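Local atomic coordinates of thermotoga maritima TmcAL (Thermotoga maritima, PDB entry 5Y0T), a protein that belongs to the HIGH nucleotidyl transferase family of the HUP clan and holds adenosine-5'-rp-alpha-thio-triphosphate in a pocket of its Rossmann-like domain. Residues E26-D31 and V96-F101; P30-A35 and T343-E348; G81-A86 and I176-K181. All coordinates share one frame; numbering follows the deposited sequence.

Contact 1: E26-D31 and V96-F101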
loop_
_atom_site.group_PDB
_atom_site.type_symbol
_atom_site.label_atom_id
_atom_site.label_comp_id
_atom_site.label_asym_id
_atom_site.label_seq_id
_atom_site.Cartn_x
_atom_site.Cartn_y
_atom_site.Cartn_z
ATOM N N GLU A 26 -1.839 -6.881 44.953
ATOM C CA GLU A 26 -1.788 -7.399 46.315
ATOM C C GLU A 26 -0.363 -7.376 46.887
ATOM O O GLU A 26 -0.169 -7.206 48.085
ATOM C CB GLU A 26 -2.347 -8.826 46.351
ATOM C CG GLU A 26 -3.847 -8.904 46.059
ATOM C CD GLU A 26 -4.700 -8.257 47.164
ATOM O OE1 GLU A 26 -4.210 -8.091 48.308
ATOM O OE2 GLU A 26 -5.866 -7.916 46.885
ATOM N N LEU A 27 0.626 -7.580 46.027
ATOM C CA LEU A 27 2.028 -7.487 46.430
ATOM C C LEU A 27 2.415 -6.058 46.819
ATOM O O LEU A 27 2.939 -5.823 47.914
ATOM C CB LEU A 27 2.933 -7.981 45.300
ATOM C CG LEU A 27 4.445 -7.790 45.510
ATOM C CD1 LEU A 27 4.950 -8.726 46.579
ATOM C CD2 LEU A 27 5.198 -8.001 44.207
ATOM N N VAL A 28 2.182 -5.123 45.903
ATOM C CA VAL A 28 2.630 -3.737 46.050
ATOM C C VAL A 28 1.686 -2.887 46.909
ATOM O O VAL A 28 2.119 -1.927 47.548
ATOM C CB VAL A 28 2.813 -3.109 44.643
ATOM C CG1 VAL A 28 3.035 -1.597 44.701
ATOM C CG2 VAL A 28 3.981 -3.815 43.935
ATOM N N LYS A 29 0.406 -3.263 46.945
ATOM C CA LYS A 29 -0.620 -2.464 47.639
ATOM C C LYS A 29 -0.585 -1.004 47.211
ATOM O O LYS A 29 -0.446 -0.098 48.042
ATOM C CB LYS A 29 -0.448 -2.575 49.156
ATOM C CG LYS A 29 -0.613 -4.010 49.639
ATOM C CD LYS A 29 -0.506 -4.141 51.136
ATOM C CE LYS A 29 -0.688 -5.597 51.521
ATOM N NZ LYS A 29 -1.814 -6.213 50.743
ATOM N N PRO A 30 -0.724 -0.766 45.903
ATOM C CA PRO A 30 -0.660 0.613 45.412
ATOM C C PRO A 30 -1.952 1.377 45.685
ATOM O O PRO A 30 -3.021 0.778 45.897
ATOM C CB PRO A 30 -0.438 0.434 43.907
ATOM C CG PRO A 30 -1.229 -0.836 43.584
ATOM C CD PRO A 30 -1.116 -1.717 44.846
ATOM N N ASP A 31 -1.844 2.702 45.696
ATOM C CA ASP A 31 -3.015 3.567 45.798
ATOM C C ASP A 31 -3.747 3.609 44.448
ATOM O O ASP A 31 -4.968 3.718 44.400
ATOM C CB ASP A 31 -2.598 4.974 46.250
ATOM C CG ASP A 31 -1.997 4.975 47.646
ATOM O OD1 ASP A 31 -0.760 5.098 47.793
ATOM O OD2 ASP A 31 -2.763 4.803 48.597
ATOM N N VAL A 96 4.509 6.951 38.922
ATOM C CA VAL A 96 4.627 5.501 39.058
ATOM C C VAL A 96 5.819 5.175 39.941
ATOM O O VAL A 96 6.886 5.731 39.727
ATOM C CB VAL A 96 4.763 4.818 37.686
ATOM C CG1 VAL A 96 5.278 3.380 37.853
ATOM C CG2 VAL A 96 3.410 4.840 36.957
ATOM N N THR A 97 5.594 4.421 41.028
ATOM C CA THR A 97 6.691 4.044 41.925
ATOM C C THR A 97 7.175 2.595 41.840
ATOM O O THR A 97 8.311 2.291 42.231
ATOM C CB THR A 97 6.295 4.310 43.387
ATOM O OG1 THR A 97 5.134 3.535 43.705
ATOM C CG2 THR A 97 5.989 5.793 43.591
ATOM N N ASP A 98 6.332 1.728 41.282
ATOM C CA ASP A 98 6.546 0.289 41.267
ATOM C C ASP A 98 6.039 -0.299 39.972
ATOM O O ASP A 98 4.944 0.022 39.529
ATOM C CB ASP A 98 5.824 -0.423 42.421
ATOM C CG ASP A 98 6.370 -0.062 43.786
ATOM O OD1 ASP A 98 5.907 0.944 44.367
ATOM O OD2 ASP A 98 7.239 -0.808 44.292
ATOM N N VAL A 99 6.824 -1.190 39.388
ATOM C CA VAL A 99 6.381 -1.938 38.219
ATOM C C VAL A 99 6.544 -3.429 38.483
ATOM O O VAL A 99 7.576 -3.867 39.002
ATOM C CB VAL A 99 7.170 -1.531 36.947
ATOM C CG1 VAL A 99 6.944 -2.543 35.825
ATOM C CG2 VAL A 99 6.757 -0.130 36.501
ATOM N N VAL A 100 5.508 -4.194 38.155
ATOM C CA VAL A 100 5.490 -5.639 38.346
ATOM C C VAL A 100 5.299 -6.348 37.007
ATOM O O VAL A 100 4.334 -6.067 36.291
ATOM C CB VAL A 100 4.345 -6.073 39.288
ATOM C CG1 VAL A 100 4.349 -7.581 39.461
ATOM C CG2 VAL A 100 4.454 -5.372 40.643
ATOM N N PHE A 101 6.195 -7.266 36.665
ATOM C CA PHE A 101 6.009 -8.035 35.434
ATOM C C PHE A 101 6.034 -9.531 35.717
ATOM O O PHE A 101 6.707 -9.969 36.641
ATOM C CB PHE A 101 7.080 -7.675 34.390
ATOM C CG PHE A 101 8.505 -7.795 34.895
ATOM C CD1 PHE A 101 9.187 -6.672 35.353
ATOM C CD2 PHE A 101 9.169 -9.010 34.870
ATOM C CE1 PHE A 101 10.493 -6.776 35.816
ATOM C CE2 PHE A 101 10.474 -9.116 35.326
ATOM C CZ PHE A 101 11.132 -7.992 35.801
#

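Contact 2: P30-A35 and T343-E348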
loop_
_atom_site.group_PDB
_atom_site.type_symbol
_atom_site.label_atom_id
_atom_site.label_comp_id
_atom_site.label_asym_id
_atom_site.label_seq_id
_atom_site.Cartn_x
_atom_site.Cartn_y
_atom_site.Cartn_z
ATOM N N PRO A 30 -0.724 -0.766 45.903
ATOM C CA PRO A 30 -0.660 0.613 45.412
ATOM C C PRO A 30 -1.952 1.377 45.685
ATOM O O PRO A 30 -3.021 0.778 45.897
ATOM C CB PRO A 30 -0.438 0.434 43.907
ATOM C CG PRO A 30 -1.229 -0.836 43.584
ATOM C CD PRO A 30 -1.116 -1.717 44.846
ATOM N N ASP A 31 -1.844 2.702 45.696
ATOM C CA ASP A 31 -3.015 3.567 45.798
ATOM C C ASP A 31 -3.747 3.609 44.448
ATOM O O ASP A 31 -4.968 3.718 44.400
ATOM C CB ASP A 31 -2.598 4.974 46.250
ATOM C CG ASP A 31 -1.997 4.975 47.646
ATOM O OD1 ASP A 31 -0.760 5.098 47.793
ATOM O OD2 ASP A 31 -2.763 4.803 48.597
ATOM N N TYR A 32 -2.987 3.490 43.361
ATOM C CA TYR A 32 -3.527 3.477 41.999
ATOM C C TYR A 32 -2.728 2.532 41.123
ATOM O O TYR A 32 -1.567 2.265 41.398
ATOM C CB TYR A 32 -3.499 4.881 41.361
ATOM C CG TYR A 32 -4.201 5.939 42.185
ATOM C CD1 TYR A 32 -5.570 6.187 42.021
ATOM C CD2 TYR A 32 -3.497 6.688 43.129
ATOM C CE1 TYR A 32 -6.216 7.147 42.772
ATOM C CE2 TYR A 32 -4.138 7.643 43.891
ATOM C CZ TYR A 32 -5.495 7.866 43.704
ATOM O OH TYR A 32 -6.121 8.809 44.460
ATOM N N THR A 33 -3.353 2.067 40.045
ATOM C CA THR A 33 -2.704 1.210 39.060
ATOM C C THR A 33 -2.849 1.818 37.664
ATOM O O THR A 33 -3.949 2.148 37.236
ATOM C CB THR A 33 -3.314 -0.200 39.074
ATOM O OG1 THR A 33 -3.095 -0.783 40.361
ATOM C CG2 THR A 33 -2.689 -1.088 38.010
ATOM N N ILE A 34 -1.724 1.964 36.978
ATOM C CA ILE A 34 -1.674 2.540 35.652
ATOM C C ILE A 34 -1.112 1.504 34.690
ATOM O O ILE A 34 -0.081 0.894 34.971
ATOM C CB ILE A 34 -0.799 3.797 35.640
ATOM C CG1 ILE A 34 -1.427 4.888 36.525
ATOM C CG2 ILE A 34 -0.597 4.289 34.215
ATOM C CD1 ILE A 34 -0.500 6.090 36.724
ATOM N N ALA A 35 -1.785 1.293 33.563
ATOM C CA ALA A 35 -1.268 0.366 32.544
ATOM C C ALA A 35 -0.828 1.129 31.310
ATOM O O ALA A 35 -1.497 2.073 30.918
ATOM C CB ALA A 35 -2.322 -0.667 32.170
ATOM N N THR A 343 -10.952 5.385 35.077
ATOM C CA THR A 343 -12.161 5.336 35.876
ATOM C C THR A 343 -12.386 6.608 36.685
ATOM O O THR A 343 -11.510 7.452 36.787
ATOM C CB THR A 343 -12.118 4.181 36.873
ATOM O OG1 THR A 343 -11.064 4.426 37.812
ATOM C CG2 THR A 343 -11.874 2.856 36.151
ATOM N N GLU A 344 -13.541 6.684 37.331
ATOM C CA GLU A 344 -13.828 7.777 38.258
ATOM C C GLU A 344 -12.748 7.897 39.344
ATOM O O GLU A 344 -12.302 8.999 39.693
ATOM C CB GLU A 344 -15.194 7.570 38.896
ATOM C CG GLU A 344 -15.587 8.682 39.827
ATOM C CD GLU A 344 -16.981 8.510 40.361
ATOM O OE1 GLU A 344 -17.715 7.634 39.846
ATOM O OE2 GLU A 344 -17.336 9.254 41.295
ATOM N N LYS A 345 -12.332 6.756 39.875
ATOM C CA LYS A 345 -11.225 6.715 40.825
ATOM C C LYS A 345 -9.930 7.183 40.152
ATOM O O LYS A 345 -9.154 7.932 40.742
ATOM C CB LYS A 345 -11.041 5.299 41.384
ATOM C CG LYS A 345 -9.840 5.146 42.333
ATOM C CD LYS A 345 -10.065 5.927 43.632
ATOM C CE LYS A 345 -8.996 5.597 44.689
ATOM N NZ LYS A 345 -9.183 6.364 45.967
ATOM N N GLY A 346 -9.714 6.727 38.918
ATOM C CA GLY A 346 -8.567 7.122 38.120
ATOM C C GLY A 346 -8.381 8.620 37.951
ATOM O O GLY A 346 -7.244 9.086 37.778
ATOM N N ARG A 347 -9.482 9.381 37.993
ATOM C CA ARG A 347 -9.418 10.847 37.917
ATOM C C ARG A 347 -8.395 11.452 38.863
ATOM O O ARG A 347 -7.689 12.405 38.516
ATOM C CB ARG A 347 -10.767 11.488 38.271
ATOM C CG ARG A 347 -11.876 11.342 37.241
ATOM C CD ARG A 347 -13.156 11.954 37.851
ATOM N NE ARG A 347 -14.258 12.032 36.899
ATOM C CZ ARG A 347 -15.533 12.183 37.255
ATOM N NH1 ARG A 347 -15.866 12.242 38.548
ATOM N NH2 ARG A 347 -16.478 12.268 36.319
ATOM N N GLU A 348 -8.368 10.917 40.079
ATOM C CA GLU A 348 -7.507 11.422 41.136
ATOM C C GLU A 348 -6.034 11.325 40.739
ATOM O O GLU A 348 -5.280 12.280 40.943
ATOM C CB GLU A 348 -7.762 10.663 42.443
ATOM C CG GLU A 348 -9.207 10.776 42.943
ATOM C CD GLU A 348 -9.549 9.758 44.022
ATOM O OE1 GLU A 348 -8.636 9.035 44.488
ATOM O OE2 GLU A 348 -10.740 9.683 44.404
HETATM O O HOH W 1 -6.501 5.000 46.523
#

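Contact 3: G81-A86 and I176-K181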
loop_
_atom_site.group_PDB
_atom_site.type_symbol
_atom_site.label_atom_id
_atom_site.label_comp_id
_atom_site.label_asym_id
_atom_site.label_seq_id
_atom_site.Cartn_x
_atom_site.Cartn_y
_atom_site.Cartn_z
ATOM N N GLY A 81 13.349 -2.231 22.248
ATOM C CA GLY A 81 12.628 -1.013 21.940
ATOM C C GLY A 81 11.287 -0.934 22.642
ATOM O O GLY A 81 10.874 0.132 23.102
ATOM N N PHE A 82 10.595 -2.069 22.700
ATOM C CA PHE A 82 9.295 -2.168 23.367
ATOM C C PHE A 82 9.436 -1.757 24.835
ATOM O O PHE A 82 8.686 -0.908 25.355
ATOM C CB PHE A 82 8.769 -3.608 23.225
ATOM C CG PHE A 82 7.490 -3.892 23.973
ATOM C CD1 PHE A 82 7.518 -4.308 25.302
ATOM C CD2 PHE A 82 6.265 -3.803 23.332
ATOM C CE1 PHE A 82 6.340 -4.609 25.984
ATOM C CE2 PHE A 82 5.071 -4.095 24.020
ATOM C CZ PHE A 82 5.119 -4.502 25.346
ATOM N N ALA A 83 10.424 -2.346 25.493
ATOM C CA ALA A 83 10.657 -2.082 26.903
ATOM C C ALA A 83 11.021 -0.625 27.117
ATOM O O ALA A 83 10.575 0.004 28.070
ATOM C CB ALA A 83 11.763 -2.991 27.444
ATOM N N PHE A 84 11.833 -0.087 26.219
ATOM C CA PHE A 84 12.325 1.269 26.401
ATOM C C PHE A 84 11.177 2.261 26.327
ATOM O O PHE A 84 11.086 3.171 27.146
ATOM C CB PHE A 84 13.376 1.617 25.357
ATOM C CG PHE A 84 13.847 3.045 25.436
ATOM C CD1 PHE A 84 14.691 3.453 26.462
ATOM C CD2 PHE A 84 13.457 3.974 24.472
ATOM C CE1 PHE A 84 15.143 4.773 26.538
ATOM C CE2 PHE A 84 13.902 5.293 24.535
ATOM C CZ PHE A 84 14.747 5.693 25.565
ATOM N N GLY A 85 10.313 2.084 25.331
ATOM C CA GLY A 85 9.137 2.924 25.201
ATOM C C GLY A 85 8.221 2.807 26.405
ATOM O O GLY A 85 7.744 3.799 26.931
ATOM N N ALA A 86 7.977 1.582 26.853
ATOM C CA ALA A 86 7.051 1.358 27.942
ATOM C C ALA A 86 7.515 1.977 29.257
ATOM O O ALA A 86 6.729 2.595 29.974
ATOM C CB ALA A 86 6.824 -0.150 28.117
ATOM N N ILE A 176 14.268 -3.141 33.169
ATOM C CA ILE A 176 15.144 -2.656 34.210
ATOM C C ILE A 176 16.299 -1.875 33.595
ATOM O O ILE A 176 16.671 -0.803 34.076
ATOM C CB ILE A 176 15.677 -3.829 35.076
ATOM C CG1 ILE A 176 14.517 -4.507 35.823
ATOM C CG2 ILE A 176 16.717 -3.341 36.073
ATOM C CD1 ILE A 176 14.850 -5.894 36.365
ATOM N N HIS A 177 16.859 -2.414 32.520
ATOM C CA HIS A 177 17.931 -1.731 31.807
ATOM C C HIS A 177 17.468 -0.360 31.338
ATOM O O HIS A 177 18.182 0.624 31.517
ATOM C CB HIS A 177 18.409 -2.563 30.622
ATOM C CG HIS A 177 19.557 -1.951 29.882
ATOM N ND1 HIS A 177 19.879 -2.302 28.591
ATOM C CD2 HIS A 177 20.454 -1.004 30.249
ATOM C CE1 HIS A 177 20.926 -1.600 28.191
ATOM N NE2 HIS A 177 21.297 -0.807 29.181
ATOM N N SER A 178 16.267 -0.293 30.757
ATOM C CA SER A 178 15.675 0.980 30.331
ATOM C C SER A 178 15.542 1.976 31.480
ATOM O O SER A 178 15.876 3.155 31.338
ATOM C CB SER A 178 14.300 0.742 29.696
ATOM O OG SER A 178 14.455 0.109 28.431
ATOM N N ALA A 179 15.058 1.506 32.626
ATOM C CA ALA A 179 14.926 2.388 33.780
ATOM C C ALA A 179 16.288 2.927 34.199
ATOM O O ALA A 179 16.411 4.096 34.544
ATOM C CB ALA A 179 14.283 1.659 34.931
ATOM N N LEU A 180 17.310 2.066 34.175
ATOM C CA LEU A 180 18.670 2.506 34.498
ATOM C C LEU A 180 19.115 3.571 33.506
ATOM O O LEU A 180 19.628 4.626 33.898
ATOM C CB LEU A 180 19.655 1.323 34.491
ATOM C CG LEU A 180 19.510 0.358 35.672
ATOM C CD1 LEU A 180 20.450 -0.859 35.548
ATOM C CD2 LEU A 180 19.771 1.114 36.965
ATOM N N LYS A 181 18.900 3.312 32.219
ATOM C CA LYS A 181 19.322 4.277 31.197
ATOM C C LYS A 181 18.690 5.648 31.386
ATOM O O LYS A 181 19.359 6.667 31.213
ATOM C CB LYS A 181 19.001 3.772 29.786
ATOM C CG LYS A 181 19.795 2.555 29.369
ATOM C CD LYS A 181 19.922 2.485 27.855
ATOM C CE LYS A 181 18.633 2.902 27.172
ATOM N NZ LYS A 181 18.638 2.572 25.722
#

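Contact 1: E26-D31 and V96-F101
V28, in the last turn of helix 15-28, leans on D98 and V100, two residues that point to the same side of strand 98-103, while V99 between them points away. From CB the V28 side chain forks into two methyl groups with different partners. CG1, anti to the backbone N (chi1 170°), rests on the aspartate, 3.8 Å from D98 CB and equally close to its CG and OD1. The other branch, CG2, reaches along the strand to V100, where it meets the CG2 methyl of that residue at 3.7 Å; D98 CB lies a little farther from it, at 4.1 Å. The valine thus straddles the step from one inward residue of the strand to the next. L27 adds only a marginal touch, its CD2 methyl standing 4.5 Å from V100 CG2.

No hydrogen bond passes between the two segments, although D98 is buried. The polar bonds of its carboxylate go to other partners: T97 OG1 donates to D98 OD1 over 2.8 Å, arriving on the anti side and 25° out of the carboxylate plane, R187 forms a salt bridge with the same oxygen, and H189 bonds to OD2. The helix ends at V28; K29, the next residue, has positive phi and leads the chain to strand 32-38.

F101, farther along the strand, touches the bound adenosine-5'-rp-alpha-thio-triphosphate. Helix 15-28 is the crossover of the first beta-alpha-beta unit, joining parallel strands 3-8 and 32-38, and strand 98-103 flanks strand 3-8 on its other side, also in parallel. Such helix-on-sheet packing is that of the parallel Rossmann-like core of a HUP-clan nucleotide-binding domain.

Contact 2: P30-A35 and T343-E348
D31 meets K345 through its backbone and a single water. The water donates to D31 O over 2.9 Å and weakly accepts from K345 NZ, and it sits above one face of the Y32 ring, offset toward the rim. The D31 carboxylate looks elsewhere, bonding to K2 N at the start of the chain.

Y32 carries most of the contact. Its phenol oxygen donates to E348 in a short bond, OH to OE1 2.5 Å, using the anti lone pair of that oxygen. The ring and the carboxylate stand at 89° to each other, with OE1 lying in the ring plane at its edge. The same oxygen takes a second donor on its syn side, where K345 NZ forms a salt bridge with E348 OE1 at 3.1 Å. One carboxylate oxygen thus binds both a phenol and an ammonium group, and the lysine charge would be expected to favour the ionised form of the glutamate. To bring its amine there, K345 bends at chi2 (68°), which lays CE beside the tyrosine, 3.7 Å from Y32 CE1. K345 O also approaches the ring edge, and the Y32 side chain touches I349 as well.

K345 and E348 lie where the chain enters helix 346-356, an entry fixed by a capping bond from G346 N to T343 OG1 (2.9 Å, 159° at the hydrogen). The helix follows strand 337-343, which runs antiparallel to strand 66-70 and so extends the Rossmann-like sheet beyond strand 66-70, the neighbour of strand 32-38.

Farther along strand 32-38, the next residue on the Y32 side of the strand keeps to the same helix: I34 packs on I349 and M353.

Contact 3: G81-A86 and I176-K181
Two helices of the Rossmann-like domain, 79-92 and 167-182, cross where S178 presses against the backbone of A83 and F84. Their short segments approach to 8.5 Å between axes at a signed angle of -51°, and the close backbone spacing rests on small groups: the CA atoms of F84 and S178 are 5.2 Å apart. The hydroxyl of S178 lies beside the helix opposite, with OG 3.2 Å from F84 CA and 3.7 Å from A83 C. It makes no hydrogen bond there, the angle to F84 N being poor. Instead, OG stands beside its own backbone N (chi1 -71°) and bonds to E174 O one turn earlier, so this buried polar atom is satisfied within its own helix.

Each helix leads into a parallel strand of the sheet, 79-92 into 98-103 and 167-182 into 187-192, and these two strands are neighbours. The helices therefore pack as successive connections of the alternating alpha/beta fold.

S178 OG lies 3.6 Å from F84 CB and in the plane of the ring, at its edge. The K181 and F84 side chains cross at about a right angle, and a bend at chi3 (-39°) brings CE of the lysine to 4.0 Å from F84 CE1. A 1,2-ethanediol, probably from the crystallisation liquor, lies about 3 Å from the K181 side chain.

Contacts 1 and 3 are buried, whereas contact 2 lies at the surface. Contacts 1 and 2 share P30 and D31, where the chain passes from helix 15-28 into strand 32-38, and they meet through V96 CG2 and I34 CD1, 4.1 Å apart. Contact 3 stands apart from both, although its helix 79-92 runs on into strand 98-103 of contact 1. Chemistry follows place: helix joins sheet in contact 1 by valine methyl groups against a valine and a buried aspartate, helix joins helix in contact 3 by a serine against backbone, and neither has a hydrogen bond across. Contact 2, which joins residues distant in sequence, relies on a phenol-carboxylate bond, with a salt bridge and water around it.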